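Local coordinates for proximal thread matrix protein 1 (Mytilus galloprovincialis, PDB 4CN9) that binds collagen as a matrix protein of the mussel byssus and carries zinc in the MIDAS motif of a von Willebrand factor type A domain, at the zinc ion site. Coordinates in Å, arbitrary orientation; residue numbers count along the deposited sequence, not the author numbering.

Contact 1: the zinc ion site. Residues 61, 63, 65-66, 140, 174-175. With ZN (zinc ion), chain B.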
loop_
_atom_site.group_PDB
_atom_site.type_symbol
_atom_site.label_atom_id
_atom_site.label_comp_id
_atom_site.label_asym_id
_atom_site.label_seq_id
_atom_site.Cartn_x
_atom_site.Cartn_y
_atom_site.Cartn_z
ATOM N N ASP A 61 -8.842 18.718 -4.857
ATOM C CA ASP A 61 -7.946 19.880 -5.020
ATOM C C ASP A 61 -8.726 21.031 -5.664
ATOM O O ASP A 61 -9.271 20.854 -6.760
ATOM C CB ASP A 61 -6.761 19.441 -5.896
ATOM C CG ASP A 61 -5.677 20.525 -6.098
ATOM O OD1 ASP A 61 -5.967 21.741 -6.149
ATOM O OD2 ASP A 61 -4.505 20.120 -6.250
ATOM N N SER A 63 -7.230 24.225 -6.042
ATOM C CA SER A 63 -6.196 25.233 -6.301
ATOM C C SER A 63 -6.416 25.957 -7.631
ATOM O O SER A 63 -6.988 25.403 -8.575
ATOM C CB SER A 63 -4.791 24.597 -6.302
ATOM O OG SER A 63 -4.619 23.649 -7.360
ATOM N N SER A 65 -4.417 26.717 -9.963
ATOM C CA SER A 65 -3.745 26.082 -11.104
ATOM C C SER A 65 -4.719 25.361 -12.050
ATOM O O SER A 65 -4.523 25.338 -13.266
ATOM C CB SER A 65 -2.706 25.076 -10.604
ATOM O OG SER A 65 -3.340 23.983 -9.967
ATOM N N ILE A 66 -5.771 24.782 -11.483
ATOM C CA ILE A 66 -6.725 24.004 -12.244
ATOM C C ILE A 66 -7.557 24.880 -13.167
ATOM O O ILE A 66 -7.803 24.516 -14.318
ATOM C CB ILE A 66 -7.662 23.221 -11.303
ATOM C CG1 ILE A 66 -6.822 22.255 -10.461
ATOM C CG2 ILE A 66 -8.746 22.483 -12.117
ATOM C CD1 ILE A 66 -7.581 21.525 -9.394
ATOM N N THR A 140 -1.251 24.558 -2.007
ATOM C CA THR A 140 -1.753 23.177 -2.030
ATOM C C THR A 140 -1.376 22.443 -0.737
ATOM O O THR A 140 -0.253 21.961 -0.587
ATOM C CB THR A 140 -1.203 22.412 -3.253
ATOM O OG1 THR A 140 -1.571 23.103 -4.449
ATOM C CG2 THR A 140 -1.747 20.979 -3.319
ATOM N N ASP A 174 -3.537 18.210 -8.614
ATOM C CA ASP A 174 -2.697 18.577 -9.742
ATOM C C ASP A 174 -1.424 19.258 -9.268
ATOM O O ASP A 174 -0.732 19.926 -10.052
ATOM C CB ASP A 174 -3.458 19.483 -10.723
ATOM C CG ASP A 174 -3.459 20.957 -10.306
ATOM O OD1 ASP A 174 -3.437 21.277 -9.081
ATOM O OD2 ASP A 174 -3.490 21.800 -11.231
ATOM N N GLY A 175 -1.090 19.082 -7.996
ATOM C CA GLY A 175 0.027 19.819 -7.433
ATOM C C GLY A 175 0.830 19.052 -6.405
ATOM O O GLY A 175 0.535 17.903 -6.074
HETATM ZN ZN ZN B . -2.724 23.075 -8.243
HETATM O O HOH W 1 -2.473 21.845 -6.582
HETATM O O HOH W 2 -1.773 24.716 -7.390
HETATM O O HOH W 3 -0.808 22.681 -9.047
#

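Contact 2: the zinc ion site. Residues 49, 51, 89, 444, 446. With ZN (zinc ion), chain C.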
loop_
_atom_site.group_PDB
_atom_site.type_symbol
_atom_site.label_atom_id
_atom_site.label_comp_id
_atom_site.label_asym_id
_atom_site.label_seq_id
_atom_site.Cartn_x
_atom_site.Cartn_y
_atom_site.Cartn_z
ATOM N N GLU A 49 -18.792 -1.971 -10.622
ATOM C CA GLU A 49 -19.413 -1.602 -9.374
ATOM C C GLU A 49 -18.704 -2.290 -8.219
ATOM O O GLU A 49 -17.964 -3.265 -8.396
ATOM C CB GLU A 49 -20.884 -2.015 -9.364
ATOM C CG GLU A 49 -21.109 -3.519 -9.331
ATOM C CD GLU A 49 -22.564 -3.909 -9.555
ATOM O OE1 GLU A 49 -23.267 -3.201 -10.304
ATOM O OE2 GLU A 49 -22.998 -4.933 -8.985
ATOM N N ASP A 51 -19.844 -3.560 -4.283
ATOM C CA ASP A 51 -21.007 -3.799 -3.425
ATOM C C ASP A 51 -20.646 -3.618 -1.941
ATOM O O ASP A 51 -21.488 -3.776 -1.059
ATOM C CB ASP A 51 -21.574 -5.215 -3.654
ATOM C CG ASP A 51 -21.989 -5.475 -5.104
ATOM O OD1 ASP A 51 -22.222 -4.529 -5.885
ATOM O OD2 ASP A 51 -22.075 -6.656 -5.487
ATOM N N THR A 89 -22.903 0.407 -5.269
ATOM C CA THR A 89 -24.294 -0.027 -5.328
ATOM C C THR A 89 -25.068 0.254 -4.038
ATOM O O THR A 89 -26.262 0.523 -4.096
ATOM C CB THR A 89 -24.388 -1.527 -5.683
ATOM O OG1 THR A 89 -23.806 -2.312 -4.639
ATOM C CG2 THR A 89 -23.666 -1.808 -6.987
ATOM N N ARG A 444 -12.870 -7.231 -4.844
ATOM C CA ARG A 444 -14.306 -7.499 -4.792
ATOM C C ARG A 444 -15.114 -6.759 -5.863
ATOM O O ARG A 444 -16.338 -6.900 -5.927
ATOM C CB ARG A 444 -14.847 -7.166 -3.404
ATOM C CG ARG A 444 -14.432 -8.165 -2.319
ATOM C CD ARG A 444 -15.365 -8.156 -1.099
ATOM N NE ARG A 444 -16.790 -8.096 -1.449
ATOM C CZ ARG A 444 -17.790 -8.394 -0.621
ATOM N NH1 ARG A 444 -17.548 -8.799 0.622
ATOM N NH2 ARG A 444 -19.043 -8.294 -1.044
ATOM N N HIS A 446 -16.563 -5.946 -9.651
ATOM C CA HIS A 446 -17.032 -6.778 -10.750
ATOM C C HIS A 446 -17.804 -5.918 -11.748
ATOM O O HIS A 446 -18.191 -4.788 -11.437
ATOM C CB HIS A 446 -17.927 -7.903 -10.223
ATOM C CG HIS A 446 -19.041 -7.424 -9.349
ATOM N ND1 HIS A 446 -18.913 -7.313 -7.982
ATOM C CD2 HIS A 446 -20.296 -7.008 -9.644
ATOM C CE1 HIS A 446 -20.045 -6.863 -7.467
ATOM N NE2 HIS A 446 -20.902 -6.671 -8.454
HETATM ZN ZN ZN C . -22.490 -6.020 -7.425
HETATM O O HOH W 4 -23.695 -7.725 -7.595
HETATM O O HOH W 5 -24.521 -5.940 -6.975
#

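Contact 1: the zinc ion site
The metal-ion-dependent adhesion site (MIDAS) of a von Willebrand factor type A domain, with its DXSXS signature at Asp61, Ser63 and Ser65, holds a partly occupied zinc in near-octahedral coordination. Two serine hydroxyls bind ZN directly, Ser65 OG at 2.0 Å and Ser63 OG at 2.2 Å. Both have OG in the crowded position between backbone N and carbonyl carbon (chi1 67° and 64°). Asp174 adds one carboxylate oxygen, OD1, 2.1 Å from ZN. Its other oxygen, Asp174 OD2, turns to Ser65 and accepts a hydrogen bond from Ser65 OG (2.5 Å) on its syn lone pair, so one carboxylate both binds the metal and orients a second ligand. Waters 1, 2 and 3 take further positions; in integrin-type domains an acidic group of the partner can replace such a water. Asp61 belongs to the second shell, its OD2 lying 4.0 Å from ZN. With CG anti to the backbone N (chi1 -177°), it presents OD1 to Ser63, accepting from OG on the syn lone pair (2.6 Å) and from N nearly along the C-O axis. Asp61 OD2 holds water 1 at 2.7 Å and is met from above the carboxylate plane by Asp174 N. An alanine in place of Asp61 would probably leave the Ser63 hydroxyl and water 1 poorly oriented and weaken zinc binding. Thr140 OG1 also holds water 1, at 2.6 Å.

Contact 2: the zinc ion site
A zinc site joining the two ends of the modelled chain brings short strand 48-49 and the loop after it together with the short C-terminal strand 446-447. The partly occupied metal is bound by two carboxylates, an imidazole and two waters in a distorted six-coordinate shell. Glu49 reaches ZN through one oxygen, OE2, at 2.0 Å. Its CG occupies the crowded position between backbone N and carbonyl carbon (chi1 68°); the chain then runs extended, and OE2 meets the ion from the CG side of the carboxylate, with OE1 turned away. Asp51 binds differently: both its oxygens touch ZN, OD2 at 2.1 Å and OD1 at 2.2 Å. This bidentate grip has a narrow bite, which helps explain the departure from a regular octahedron. His446 supplies NE2 to ZN at 2.0 Å; its imidazole plane is turned roughly at right angles to the plane of CA, CB and CG (chi2 -91°), and CG again takes the crowded position. The Asp51 carboxyl carbon and water 5 lie at the ring's edge, in its plane, whereas the backbone oxygen of Glu49 sits over the centre of one face. On the far side of the ring from the metal, ND1 makes a weak hydrogen bond to the carbonyl oxygen of Arg444, which may help set the imidazole's rotation. The two carboxylates are likely to offset much of the charge of the cation; waters 4 and 5 also bind it. In the second shell, Thr89 steadies Asp51: its hydroxyl OG1 donates to Asp51 OD1 across 3.0 Å, arriving 37° out of the carboxylate plane.

About 30 Å separates the C-alpha centres of contact 1 and contact 2, and they share no residue. Strand 54-61 nevertheless spans the interval: it starts shortly after the N-terminal ligands of contact 2 and ends at the first MIDAS residue of contact 1, so contact 1 lies at one end of the first A domain and contact 2 beside its other end, with the C-terminal strand 446-447 joining in. Contact 1 is the kind of site through which such domains commonly engage partners, although no partner is present here. Contact 2 instead ties together the two ends of the modelled chain and probably stabilises the linked two-domain architecture.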